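Local atomic coordinates of endo-alpha-mannosidase (Bacteroides thetaiotaomicron, PDB entry 4ACY), a protein that hydrolyses internal alpha-mannosidic linkages, probably of N-glycans, as a glycoside hydrolase family 99 endo-alpha-mannosidase. Residues A87-P92 with D345-L350; R301-Y306 with Y352-D357; H64-A69 with G77-L82. All blocks are in the same frame, centred on the assembly; numbering follows the deposited sequence.

Contact 1: A87-P92 with D345-L350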
ATOM      1  N   ALA A  87      -1.913  -3.153  18.508  1.00 17.29           N
ATOM      2  CA  ALA A  87      -2.623  -3.987  17.530  1.00 17.48           C
ATOM      3  C   ALA A  87      -1.783  -4.441  16.326  1.00 17.38           C
ATOM      4  O   ALA A  87      -2.133  -4.182  15.157  1.00 16.92           O
ATOM      5  CB  ALA A  87      -3.875  -3.269  17.065  1.00 17.61           C
ATOM      6  N   CYS A  88      -0.686  -5.123  16.624  1.00 17.21           N
ATOM      7  CA  CYS A  88       0.222  -5.652  15.619  1.00 17.04           C
ATOM      8  C   CYS A  88       1.121  -6.709  16.235  1.00 16.78           C
ATOM      9  O   CYS A  88       1.319  -6.721  17.461  1.00 16.56           O
ATOM     10  CB  CYS A  88       1.049  -4.534  14.961  1.00 17.95           C
ATOM     11  SG  CYS A  88       1.548  -3.220  16.077  1.00 19.24           S
ATOM     12  N   ASN A  89       1.638  -7.610  15.403  1.00 15.91           N
ATOM     13  CA  ASN A  89       2.481  -8.696  15.889  1.00 16.41           C
ATOM     14  C   ASN A  89       3.958  -8.314  16.023  1.00 16.31           C
ATOM     15  O   ASN A  89       4.724  -9.028  16.665  1.00 16.81           O
ATOM     16  CB  ASN A  89       2.364  -9.917  14.991  1.00 16.19           C
ATOM     17  CG  ASN A  89       1.038 -10.648  15.171  1.00 16.54           C
ATOM     18  OD1 ASN A  89       0.986 -11.756  15.757  1.00 17.24           O
ATOM     19  ND2 ASN A  89      -0.035 -10.035  14.703  1.00 15.34           N
ATOM     20  N   PHE A  90       4.346  -7.232  15.352  1.00 16.23           N
ATOM     21  CA  PHE A  90       5.689  -6.638  15.508  1.00 15.87           C
ATOM     22  C   PHE A  90       5.532  -5.320  16.257  1.00 16.31           C
ATOM     23  O   PHE A  90       4.419  -4.820  16.409  1.00 16.71           O
ATOM     24  CB  PHE A  90       6.304  -6.363  14.123  1.00 16.28           C
ATOM     25  CG  PHE A  90       6.678  -7.602  13.339  1.00 16.07           C
ATOM     26  CD1 PHE A  90       5.740  -8.269  12.543  1.00 15.96           C
ATOM     27  CD2 PHE A  90       7.989  -8.087  13.363  1.00 16.43           C
ATOM     28  CE1 PHE A  90       6.096  -9.407  11.792  1.00 16.12           C
ATOM     29  CE2 PHE A  90       8.362  -9.216  12.624  1.00 16.26           C
ATOM     30  CZ  PHE A  90       7.411  -9.892  11.834  1.00 17.06           C
ATOM     31  N   TYR A  91       6.642  -4.728  16.710  1.00 16.02           N
ATOM     32  CA  TYR A  91       6.569  -3.490  17.471  1.00 16.62           C
ATOM     33  C   TYR A  91       7.453  -2.436  16.795  1.00 16.12           C
ATOM     34  O   TYR A  91       8.637  -2.698  16.553  1.00 16.04           O
ATOM     35  CB  TYR A  91       7.027  -3.725  18.920  1.00 17.17           C
ATOM     36  CG  TYR A  91       6.671  -2.585  19.829  1.00 18.11           C
ATOM     37  CD1 TYR A  91       7.488  -1.458  19.920  1.00 18.76           C
ATOM     38  CD2 TYR A  91       5.494  -2.611  20.577  1.00 18.91           C
ATOM     39  CE1 TYR A  91       7.138  -0.386  20.732  1.00 19.45           C
ATOM     40  CE2 TYR A  91       5.137  -1.545  21.389  1.00 19.48           C
ATOM     41  CZ  TYR A  91       5.970  -0.439  21.460  1.00 20.06           C
ATOM     42  OH  TYR A  91       5.627   0.623  22.261  1.00 22.51           O
ATOM     43  N   PRO A  92       6.898  -1.249  16.494  1.00 16.50           N
ATOM     44  CA  PRO A  92       7.707  -0.266  15.751  1.00 16.45           C
ATOM     45  C   PRO A  92       8.891   0.324  16.533  1.00 16.89           C
ATOM     46  O   PRO A  92       8.769   0.631  17.728  1.00 16.94           O
ATOM     47  CB  PRO A  92       6.719   0.865  15.473  1.00 16.55           C
ATOM     48  CG  PRO A  92       5.346   0.219  15.515  1.00 16.61           C
ATOM     49  CD  PRO A  92       5.508  -0.783  16.665  1.00 16.41           C
ATOM     50  N   ASP A 345       3.425  -7.045  29.378  1.00 30.64           N
ATOM     51  CA  ASP A 345       2.677  -8.027  30.169  1.00 31.99           C
ATOM     52  C   ASP A 345       1.734  -8.845  29.291  1.00 31.11           C
ATOM     53  O   ASP A 345       1.599 -10.063  29.458  1.00 31.16           O
ATOM     54  CB  ASP A 345       1.877  -7.327  31.278  1.00 34.08           C
ATOM     55  CG  ASP A 345       2.764  -6.750  32.367  1.00 36.23           C
ATOM     56  OD1 ASP A 345       3.885  -7.277  32.563  1.00 37.93           O
ATOM     57  OD2 ASP A 345       2.339  -5.771  33.030  1.00 37.00           O
ATOM     58  N   ALA A 346       1.127  -8.168  28.324  1.00 29.83           N
ATOM     59  CA  ALA A 346       0.086  -8.764  27.492  1.00 28.10           C
ATOM     60  C   ALA A 346       0.594  -9.579  26.298  1.00 26.52           C
ATOM     61  O   ALA A 346      -0.106 -10.475  25.825  1.00 27.31           O
ATOM     62  CB  ALA A 346      -0.883  -7.683  27.027  1.00 28.57           C
ATOM     63  N   PHE A 347       1.807  -9.292  25.821  1.00 24.64           N
ATOM     64  CA  PHE A 347       2.279  -9.865  24.553  1.00 22.98           C
ATOM     65  C   PHE A 347       3.788  -9.758  24.368  1.00 22.25           C
ATOM     66  O   PHE A 347       4.387  -8.769  24.758  1.00 21.61           O
ATOM     67  CB  PHE A 347       1.612  -9.119  23.391  1.00 22.19           C
ATOM     68  CG  PHE A 347       1.641  -9.870  22.077  1.00 21.98           C
ATOM     69  CD1 PHE A 347       0.795 -10.951  21.866  1.00 21.95           C
ATOM     70  CD2 PHE A 347       2.473  -9.456  21.038  1.00 21.86           C
ATOM     71  CE1 PHE A 347       0.805 -11.649  20.652  1.00 21.60           C
ATOM     72  CE2 PHE A 347       2.500 -10.146  19.814  1.00 21.13           C
ATOM     73  CZ  PHE A 347       1.652 -11.240  19.619  1.00 21.79           C
ATOM     74  N   GLU A 348       4.378 -10.782  23.762  1.00 21.90           N
ATOM     75  CA  GLU A 348       5.750 -10.697  23.274  1.00 22.56           C
ATOM     76  C   GLU A 348       5.766 -10.614  21.762  1.00 21.51           C
ATOM     77  O   GLU A 348       5.328 -11.530  21.066  1.00 21.99           O
ATOM     78  CB  GLU A 348       6.625 -11.857  23.740  1.00 24.22           C
ATOM     79  CG  GLU A 348       8.067 -11.715  23.208  1.00 25.77           C
ATOM     80  CD  GLU A 348       9.097 -12.470  24.027  1.00 27.75           C
ATOM     81  OE1 GLU A 348       8.772 -13.560  24.532  1.00 29.93           O
ATOM     82  OE2 GLU A 348      10.237 -11.973  24.157  1.00 28.42           O
ATOM     83  N   TYR A 349       6.292  -9.504  21.259  1.00 20.79           N
ATOM     84  CA  TYR A 349       6.228  -9.219  19.827  1.00 19.76           C
ATOM     85  C   TYR A 349       7.245 -10.028  19.038  1.00 19.34           C
ATOM     86  O   TYR A 349       8.322 -10.397  19.558  1.00 18.62           O
ATOM     87  CB  TYR A 349       6.340  -7.694  19.577  1.00 19.44           C
ATOM     88  CG  TYR A 349       5.201  -6.922  20.212  1.00 19.55           C
ATOM     89  CD1 TYR A 349       5.274  -6.490  21.543  1.00 19.03           C
ATOM     90  CD2 TYR A 349       4.020  -6.666  19.504  1.00 19.23           C
ATOM     91  CE1 TYR A 349       4.225  -5.792  22.139  1.00 19.25           C
ATOM     92  CE2 TYR A 349       2.963  -5.985  20.099  1.00 19.39           C
ATOM     93  CZ  TYR A 349       3.058  -5.561  21.418  1.00 19.10           C
ATOM     94  OH  TYR A 349       2.011  -4.891  22.003  1.00 19.39           O
ATOM     95  N   LEU A 350       6.881 -10.361  17.800  1.00 17.81           N
ATOM     96  CA  LEU A 350       7.850 -10.841  16.824  1.00 17.93           C
ATOM     97  C   LEU A 350       8.799  -9.689  16.533  1.00 17.57           C
ATOM     98  O   LEU A 350       8.483  -8.535  16.839  1.00 17.79           O
ATOM     99  CB  LEU A 350       7.155 -11.255  15.528  1.00 18.27           C
ATOM    100  CG  LEU A 350       6.171 -12.426  15.622  1.00 18.74           C
ATOM    101  CD1 LEU A 350       5.528 -12.653  14.258  1.00 19.02           C
ATOM    102  CD2 LEU A 350       6.888 -13.701  16.092  1.00 18.86           C
TER
HETATM  103  O   HOH W   1       9.173  -6.036  16.462  1.00 17.27           O
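Y349 and Y91 meet edge to face: the Y91 ring turns its edge to one face of the Y349 ring, with centroids 5.2 Å apart and planes at 65°. Y91 CD2 is the touching atom, 3.8 Å from Y349 CE1 and displaced toward the rim. Y91 CB adds a CH-pi contact to the same ring, 4.3 Å from its centroid. On the opposite face of Y349 lies F347 CD2, so the phenol ring is held between two aromatic neighbours. Its edge meets the backbone of the other segment, where C88 O lies 3.2 Å from Y349 CE2, near the ring plane. A second flat group, the F90 ring, carries L350 CB over one face, 3.9 Å from the ring centroid and 16° off the normal, and L350 CD1 reaches the CE1 and CZ rim atoms of F90. These contacts join two long loops of the family 99 barrel, one between strand 77-79 and helix 102-115, the other after barrel strand 322-324 and before the last helix. The backbones are tied by L350 N donating to N89 O at 2.8 Å, with the nitrogen almost in line with the carbonyl bond of N89, although the angle at hydrogen is only 140°. Alongside, a water accepts from Y91 N and lies 2.6 Å from L350 O, to which it can donate, bridging the two segments. The Y349 hydroxyl is bound outside the pair of segments, to D84 O and I86 N, which secures the far end of the ring; the F90 ring also takes part in a cation-pi contact with R301.

Contact 2: R301-Y306 with Y352-D357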
ATOM      1  N   ARG A 301       8.944 -14.620   7.671  1.00 18.51           N
ATOM      2  CA  ARG A 301       9.924 -13.838   6.910  1.00 18.65           C
ATOM      3  C   ARG A 301      11.187 -14.628   6.553  1.00 19.43           C
ATOM      4  O   ARG A 301      11.862 -14.291   5.579  1.00 19.52           O
ATOM      5  CB  ARG A 301      10.293 -12.553   7.649  1.00 18.03           C
ATOM      6  CG  ARG A 301       9.094 -11.654   7.902  1.00 17.46           C
ATOM      7  CD  ARG A 301       9.505 -10.202   7.989  1.00 17.27           C
ATOM      8  NE  ARG A 301       8.311  -9.373   8.106  1.00 16.86           N
ATOM      9  CZ  ARG A 301       8.277  -8.049   7.962  1.00 16.74           C
ATOM     10  NH1 ARG A 301       9.393  -7.349   7.715  1.00 16.25           N
ATOM     11  NH2 ARG A 301       7.118  -7.413   8.076  1.00 16.23           N
ATOM     12  N   GLU A 302      11.480 -15.670   7.343  1.00 20.19           N
ATOM     13  CA  GLU A 302      12.667 -16.516   7.143  0.50 20.89           C
ATOM     14  C   GLU A 302      13.937 -15.685   6.910  1.00 20.78           C
ATOM     15  O   GLU A 302      14.652 -15.865   5.921  1.00 19.94           O
ATOM     16  CB  GLU A 302      12.443 -17.537   6.017  0.50 21.57           C
ATOM     17  CG  GLU A 302      11.252 -18.484   6.231  0.50 22.25           C
ATOM     18  CD  GLU A 302      11.511 -19.569   7.271  0.50 22.69           C
ATOM     19  OE1 GLU A 302      12.557 -19.524   7.954  0.50 22.99           O
ATOM     20  OE2 GLU A 302      10.658 -20.476   7.400  0.50 23.07           O
ATOM     21  N   ASN A 303      14.209 -14.769   7.839  1.00 21.15           N
ATOM     22  CA  ASN A 303      15.408 -13.920   7.768  1.00 21.70           C
ATOM     23  C   ASN A 303      15.617 -13.275   6.397  1.00 21.17           C
ATOM     24  O   ASN A 303      16.742 -13.213   5.880  1.00 20.96           O
ATOM     25  CB  ASN A 303      16.655 -14.716   8.193  1.00 23.38           C
ATOM     26  CG  ASN A 303      16.593 -15.167   9.646  1.00 24.39           C
ATOM     27  OD1 ASN A 303      16.087 -14.452  10.518  1.00 25.56           O
ATOM     28  ND2 ASN A 303      17.133 -16.356   9.919  1.00 26.13           N
ATOM     29  N   GLY A 304      14.519 -12.815   5.806  1.00 19.94           N
ATOM     30  CA  GLY A 304      14.570 -12.075   4.548  1.00 19.16           C
ATOM     31  C   GLY A 304      14.377 -12.921   3.303  1.00 18.51           C
ATOM     32  O   GLY A 304      14.221 -12.380   2.213  1.00 18.09           O
ATOM     33  N   LYS A 305      14.390 -14.243   3.450  1.00 18.47           N
ATOM     34  CA  LYS A 305      14.240 -15.115   2.277  1.00 18.85           C
ATOM     35  C   LYS A 305      12.902 -14.934   1.557  1.00 18.26           C
ATOM     36  O   LYS A 305      12.838 -14.984   0.328  1.00 18.23           O
ATOM     37  CB  LYS A 305      14.433 -16.586   2.648  1.00 19.95           C
ATOM     38  CG  LYS A 305      14.481 -17.491   1.420  1.00 22.07           C
ATOM     39  CD  LYS A 305      14.675 -18.957   1.797  1.00 23.73           C
ATOM     40  CE  LYS A 305      14.822 -19.815   0.546  1.00 24.48           C
ATOM     41  NZ  LYS A 305      13.533 -19.955  -0.198  1.00 25.44           N
ATOM     42  N   TYR A 306      11.842 -14.738   2.334  1.00 17.44           N
ATOM     43  CA  TYR A 306      10.511 -14.586   1.764  1.00 16.70           C
ATOM     44  C   TYR A 306      10.475 -13.351   0.870  1.00 16.04           C
ATOM     45  O   TYR A 306      10.011 -13.412  -0.267  1.00 16.02           O
ATOM     46  CB  TYR A 306       9.493 -14.462   2.887  1.00 16.32           C
ATOM     47  CG  TYR A 306       8.068 -14.329   2.394  1.00 16.23           C
ATOM     48  CD1 TYR A 306       7.531 -13.081   2.117  1.00 15.94           C
ATOM     49  CD2 TYR A 306       7.264 -15.456   2.208  1.00 16.13           C
ATOM     50  CE1 TYR A 306       6.215 -12.942   1.661  1.00 15.88           C
ATOM     51  CE2 TYR A 306       5.945 -15.333   1.763  1.00 16.14           C
ATOM     52  CZ  TYR A 306       5.433 -14.074   1.493  1.00 16.07           C
ATOM     53  OH  TYR A 306       4.131 -13.930   1.075  1.00 16.13           O
ATOM     54  N   TYR A 352      12.837  -8.722  14.066  1.00 17.15           N
ATOM     55  CA  TYR A 352      13.671  -9.097  12.923  1.00 17.17           C
ATOM     56  C   TYR A 352      14.971  -9.806  13.306  1.00 17.33           C
ATOM     57  O   TYR A 352      15.777 -10.118  12.424  1.00 17.00           O
ATOM     58  CB  TYR A 352      14.025  -7.881  12.044  1.00 16.99           C
ATOM     59  CG  TYR A 352      12.861  -7.049  11.535  1.00 17.15           C
ATOM     60  CD1 TYR A 352      11.580  -7.594  11.396  1.00 17.16           C
ATOM     61  CD2 TYR A 352      13.052  -5.708  11.178  1.00 16.98           C
ATOM     62  CE1 TYR A 352      10.522  -6.822  10.931  1.00 16.90           C
ATOM     63  CE2 TYR A 352      11.992  -4.927  10.697  1.00 16.57           C
ATOM     64  CZ  TYR A 352      10.732  -5.496  10.576  1.00 17.01           C
ATOM     65  OH  TYR A 352       9.686  -4.724  10.113  1.00 16.22           O
ATOM     66  N   LYS A 353      15.172 -10.069  14.595  1.00 18.20           N
ATOM     67  CA  LYS A 353      16.423 -10.715  15.040  1.00 18.71           C
ATOM     68  C   LYS A 353      16.636 -12.022  14.274  1.00 19.33           C
ATOM     69  O   LYS A 353      15.663 -12.731  14.011  1.00 20.04           O
ATOM     70  CB  LYS A 353      16.405 -10.993  16.546  1.00 19.15           C
ATOM     71  CG  LYS A 353      16.152  -9.787  17.441  1.00 19.76           C
ATOM     72  CD  LYS A 353      17.255  -8.757  17.353  1.00 20.56           C
ATOM     73  CE  LYS A 353      17.000  -7.641  18.375  1.00 21.34           C
ATOM     74  NZ  LYS A 353      17.463  -6.367  17.870  1.00 22.35           N
ATOM     75  N   PRO A 354      17.901 -12.366  13.948  1.00 19.45           N
ATOM     76  CA  PRO A 354      19.134 -11.684  14.365  1.00 19.32           C
ATOM     77  C   PRO A 354      19.584 -10.581  13.410  1.00 19.49           C
ATOM     78  O   PRO A 354      20.753 -10.181  13.452  1.00 19.66           O
ATOM     79  CB  PRO A 354      20.164 -12.813  14.321  1.00 19.75           C
ATOM     80  CG  PRO A 354      19.737 -13.636  13.152  1.00 20.29           C
ATOM     81  CD  PRO A 354      18.203 -13.565  13.135  1.00 19.51           C
ATOM     82  N   LEU A 355      18.671 -10.115  12.554  1.00 18.32           N
ATOM     83  CA  LEU A 355      18.961  -9.066  11.575  1.00 17.99           C
ATOM     84  C   LEU A 355      18.680  -7.674  12.164  1.00 17.29           C
ATOM     85  O   LEU A 355      18.027  -7.555  13.196  1.00 17.23           O
ATOM     86  CB  LEU A 355      18.171  -9.313  10.269  1.00 18.41           C
ATOM     87  CG  LEU A 355      18.364 -10.689   9.594  1.00 18.89           C
ATOM     88  CD1 LEU A 355      17.527 -10.808   8.317  1.00 19.44           C
ATOM     89  CD2 LEU A 355      19.834 -10.961   9.278  1.00 19.02           C
ATOM     90  N   ALA A 356      19.190  -6.634  11.496  1.00 16.95           N
ATOM     91  CA  ALA A 356      19.077  -5.242  11.931  1.00 16.73           C
ATOM     92  C   ALA A 356      17.626  -4.789  11.952  1.00 17.02           C
ATOM     93  O   ALA A 356      16.808  -5.330  11.209  1.00 16.99           O
ATOM     94  CB  ALA A 356      19.866  -4.351  10.979  1.00 16.98           C
ATOM     95  N   ASP A 357      17.321  -3.799  12.789  1.00 17.47           N
ATOM     96  CA  ASP A 357      15.972  -3.200  12.851  1.00 17.57           C
ATOM     97  C   ASP A 357      15.570  -2.690  11.466  1.00 17.41           C
ATOM     98  O   ASP A 357      14.390  -2.770  11.067  1.00 16.34           O
ATOM     99  CB  ASP A 357      15.937  -2.018  13.828  1.00 18.60           C
ATOM    100  CG  ASP A 357      16.267  -2.403  15.282  1.00 19.21           C
ATOM    101  OD1 ASP A 357      16.406  -3.595  15.618  1.00 19.81           O
ATOM    102  OD2 ASP A 357      16.376  -1.464  16.095  1.00 20.16           O
TER
HETATM  103  O   HOH W   2      14.991 -12.031  10.626  1.00 25.17           O
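R301 and Y352 form the tightly packed, buried part of this contact. NH1 of R301 approaches Y352 CE1 at 3.4 Å, and the ring atom lies over one face of the guanidinium, whose plane is turned 24° from that of the phenol. The arginine gets there through a chain extended from CG to NE (chi3 175°). Both polar ends are fixed by the loop that follows barrel strand 322-324: R301 NH2 donates to the carbonyls of G333 and Q335, and Y352 OH is hydrogen-bonded to E337 O and Q335 NE2. Y360 also touches both, by a cation-pi contact with R301 and an edge-to-face contact with the Y352 ring. The segments belong to the last part of the TIM barrel: 301-306 runs into the first residues of helix 305-316, with G304 at the N-cap position, while 352-357 lies in the loop before helix 359-376. Toward solvent the contact is looser and runs through N303. L355 CD1 rests 3.5 Å from N303 O and 4.0 Å from N303 CB, whereas N303 OD1 faces P354 CD at 3.5 Å, the two side chains crossing at about a right angle. On this side a water lies 2.7 Å from both N303 OD1 and Y352 O and can donate to either, so that it spans the asparagine amide and the backbone of Y352.

Contact 3: H64-A69 with G77-L82; sequences HPIALA and GAISGL
H64 and I79 pair through two backbone hydrogen bonds, H64 N to I79 O at 3.0 Å and I79 N to H64 O at 2.9 Å, the latter almost straight. At the next hydrogen-bonded pair, I66 N donates to G77 O at 2.9 Å from well above the carbonyl plane, 71° out of it. The return bond, G77 N to I66 O, is weak at 3.4 Å, and a water that accepts from G77 N and donates to I66 O also spans this end. Between the two pairs, P65 faces A78 as a non-hydrogen-bonded pair, and P65 CA makes a CA-H...O contact with G77 O. A side-chain bond, H64 ND1 to P65 O at 2.7 Å, lies close to the imidazole plane and uses a carbonyl lone pair, fixing how the ring is turned. Apolar contact is concentrated on the face shared by I66 and I79, whose CG1 atoms meet at 3.9 Å. I66 CG1 lies anti to its carbonyl carbon (chi1 -58°), and CD1 continues over the strand to 3.7 Å from A78 N. An alanine in place of I66 would probably leave I79 CG1 without its partner and open a gap over the G77-A78 peptide. With N-to-C directions 141° apart, strands 64-66 and 77-79 make a short, twisted antiparallel beta hairpin, a two-stranded sheet separate from the parallel barrel of the TIM-barrel clan.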
ATOM      1  N   HIS A  64      -7.209  -1.157  18.376  1.00 20.44           N
ATOM      2  CA  HIS A  64      -7.895  -1.731  17.210  1.00 20.36           C
ATOM      3  C   HIS A  64      -8.809  -2.863  17.658  1.00 19.71           C
ATOM      4  O   HIS A  64      -8.470  -3.587  18.598  1.00 19.42           O
ATOM      5  CB  HIS A  64      -6.835  -2.260  16.241  1.00 19.98           C
ATOM      6  CG  HIS A  64      -7.332  -2.557  14.858  1.00 19.99           C
ATOM      7  ND1 HIS A  64      -8.005  -3.718  14.537  1.00 20.02           N
ATOM      8  CD2 HIS A  64      -7.186  -1.874  13.698  1.00 20.23           C
ATOM      9  CE1 HIS A  64      -8.282  -3.722  13.243  1.00 20.23           C
ATOM     10  NE2 HIS A  64      -7.790  -2.616  12.709  1.00 20.46           N
ATOM     11  N   PRO A  65      -9.979  -3.022  16.994  1.00 19.71           N
ATOM     12  CA  PRO A  65     -10.811  -4.166  17.365  1.00 19.68           C
ATOM     13  C   PRO A  65     -10.163  -5.488  16.963  1.00 19.58           C
ATOM     14  O   PRO A  65      -9.244  -5.518  16.129  1.00 21.27           O
ATOM     15  CB  PRO A  65     -12.118  -3.963  16.568  1.00 19.40           C
ATOM     16  CG  PRO A  65     -12.084  -2.631  16.005  1.00 19.87           C
ATOM     17  CD  PRO A  65     -10.655  -2.103  16.064  1.00 19.67           C
ATOM     18  N   ILE A  66     -10.626  -6.572  17.571  1.00 19.19           N
ATOM     19  CA  ILE A  66     -10.208  -7.918  17.204  1.00 18.17           C
ATOM     20  C   ILE A  66     -11.354  -8.559  16.406  1.00 18.79           C
ATOM     21  O   ILE A  66     -12.455  -8.697  16.933  1.00 18.74           O
ATOM     22  CB  ILE A  66      -9.900  -8.776  18.455  1.00 18.35           C
ATOM     23  CG1 ILE A  66      -8.811  -8.119  19.316  1.00 18.58           C
ATOM     24  CG2 ILE A  66      -9.440 -10.160  18.046  1.00 18.06           C
ATOM     25  CD1 ILE A  66      -8.583  -8.826  20.653  1.00 18.72           C
ATOM     26  N   ALA A  67     -11.086  -8.932  15.149  1.00 17.51           N
ATOM     27  CA  ALA A  67     -12.158  -9.343  14.209  1.00 16.85           C
ATOM     28  C   ALA A  67     -12.627 -10.770  14.443  1.00 16.23           C
ATOM     29  O   ALA A  67     -11.824 -11.650  14.765  1.00 16.13           O
ATOM     30  CB  ALA A  67     -11.676  -9.187  12.771  1.00 17.75           C
ATOM     31  N   LEU A  68     -13.932 -11.001  14.248  1.00 15.74           N
ATOM     32  CA  LEU A  68     -14.494 -12.349  14.297  1.00 15.96           C
ATOM     33  C   LEU A  68     -14.113 -13.155  13.051  1.00 15.62           C
ATOM     34  O   LEU A  68     -13.921 -12.580  11.961  1.00 16.31           O
ATOM     35  CB  LEU A  68     -16.024 -12.259  14.397  1.00 16.04           C
ATOM     36  CG  LEU A  68     -16.582 -11.617  15.679  1.00 16.55           C
ATOM     37  CD1 LEU A  68     -18.072 -11.314  15.493  1.00 16.87           C
ATOM     38  CD2 LEU A  68     -16.350 -12.533  16.878  1.00 16.60           C
ATOM     39  N   ALA A  69     -13.988 -14.470  13.229  1.00 15.33           N
ATOM     40  CA  ALA A  69     -13.773 -15.405  12.117  1.00 14.73           C
ATOM     41  C   ALA A  69     -14.939 -15.289  11.135  1.00 14.82           C
ATOM     42  O   ALA A  69     -16.079 -15.032  11.559  1.00 14.80           O
ATOM     43  CB  ALA A  69     -13.633 -16.840  12.611  1.00 14.90           C
ATOM     44  N   GLY A  77     -13.625  -8.141  20.056  1.00 21.77           N
ATOM     45  CA  GLY A  77     -12.617  -7.860  21.076  1.00 21.39           C
ATOM     46  C   GLY A  77     -11.927  -6.526  20.847  1.00 20.75           C
ATOM     47  O   GLY A  77     -12.229  -5.804  19.901  1.00 19.90           O
ATOM     48  N   ALA A  78     -10.996  -6.184  21.731  1.00 20.69           N
ATOM     49  CA  ALA A  78     -10.272  -4.931  21.569  1.00 20.99           C
ATOM     50  C   ALA A  78      -8.845  -5.058  22.065  1.00 20.57           C
ATOM     51  O   ALA A  78      -8.586  -5.712  23.070  1.00 20.31           O
ATOM     52  CB  ALA A  78     -10.988  -3.783  22.320  1.00 21.96           C
ATOM     53  N   ILE A  79      -7.917  -4.453  21.330  1.00 20.20           N
ATOM     54  CA  ILE A  79      -6.563  -4.246  21.837  1.00 19.81           C
ATOM     55  C   ILE A  79      -6.474  -2.759  22.151  1.00 20.14           C
ATOM     56  O   ILE A  79      -6.738  -1.928  21.285  1.00 19.26           O
ATOM     57  CB  ILE A  79      -5.496  -4.698  20.807  1.00 19.63           C
ATOM     58  CG1 ILE A  79      -5.600  -6.211  20.574  1.00 19.43           C
ATOM     59  CG2 ILE A  79      -4.085  -4.328  21.286  1.00 19.53           C
ATOM     60  CD1 ILE A  79      -4.818  -6.706  19.383  1.00 19.56           C
ATOM     61  N   SER A  80      -6.116  -2.426  23.396  1.00 21.20           N
ATOM     62  CA  SER A  80      -6.247  -1.034  23.877  1.00 22.80           C
ATOM     63  C   SER A  80      -5.263  -0.022  23.289  1.00 23.05           C
ATOM     64  O   SER A  80      -5.553   1.179  23.237  1.00 24.24           O
ATOM     65  CB  SER A  80      -6.131  -1.000  25.399  1.00 22.95           C
ATOM     66  OG  SER A  80      -4.822  -1.352  25.782  1.00 24.27           O
ATOM     67  N   GLY A  81      -4.099  -0.503  22.868  1.00 23.21           N
ATOM     68  CA  GLY A  81      -3.008   0.370  22.427  1.00 23.89           C
ATOM     69  C   GLY A  81      -2.250   0.956  23.611  1.00 24.89           C
ATOM     70  O   GLY A  81      -1.258   1.682  23.429  1.00 25.77           O
ATOM     71  N   LEU A  82      -2.719   0.642  24.820  1.00 24.65           N
ATOM     72  CA  LEU A  82      -2.113   1.143  26.067  1.00 25.41           C
ATOM     73  C   LEU A  82      -1.211   0.095  26.722  1.00 26.14           C
ATOM     74  O   LEU A  82      -1.314  -1.102  26.429  1.00 25.75           O
ATOM     75  CB  LEU A  82      -3.211   1.609  27.039  1.00 25.23           C
ATOM     76  CG  LEU A  82      -4.289   2.558  26.477  1.00 25.25           C
ATOM     77  CD1 LEU A  82      -5.466   2.704  27.436  1.00 25.82           C
ATOM     78  CD2 LEU A  82      -3.734   3.920  26.083  1.00 25.24           C
TER
HETATM   79  O   HOH W   3     -13.638 -10.842  18.519  1.00 31.27           O

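In the fold
Contact 3 comes first along the chain and closes before contact 1 opens, while the segments of contacts 1 and 2 alternate. Contacts 1 and 3 have centres about 13 Å apart and touch where A87 N lies 3.7 Å from I79 CG2; contacts 1 and 2 are about 16 Å apart and touch at F90 CE2 and Y352 CE1, 3.6 Å. Contacts 2 and 3 do not touch, their nearest atoms being about 16 Å apart, which makes contact 1 the bridge. Contacts 1 and 2 share the loop between strand 322-324 and helix 359-376. Together the three link the early hairpin to late loops of the eight-stranded barrel, uniting sequence-distant parts of the catalytic fold.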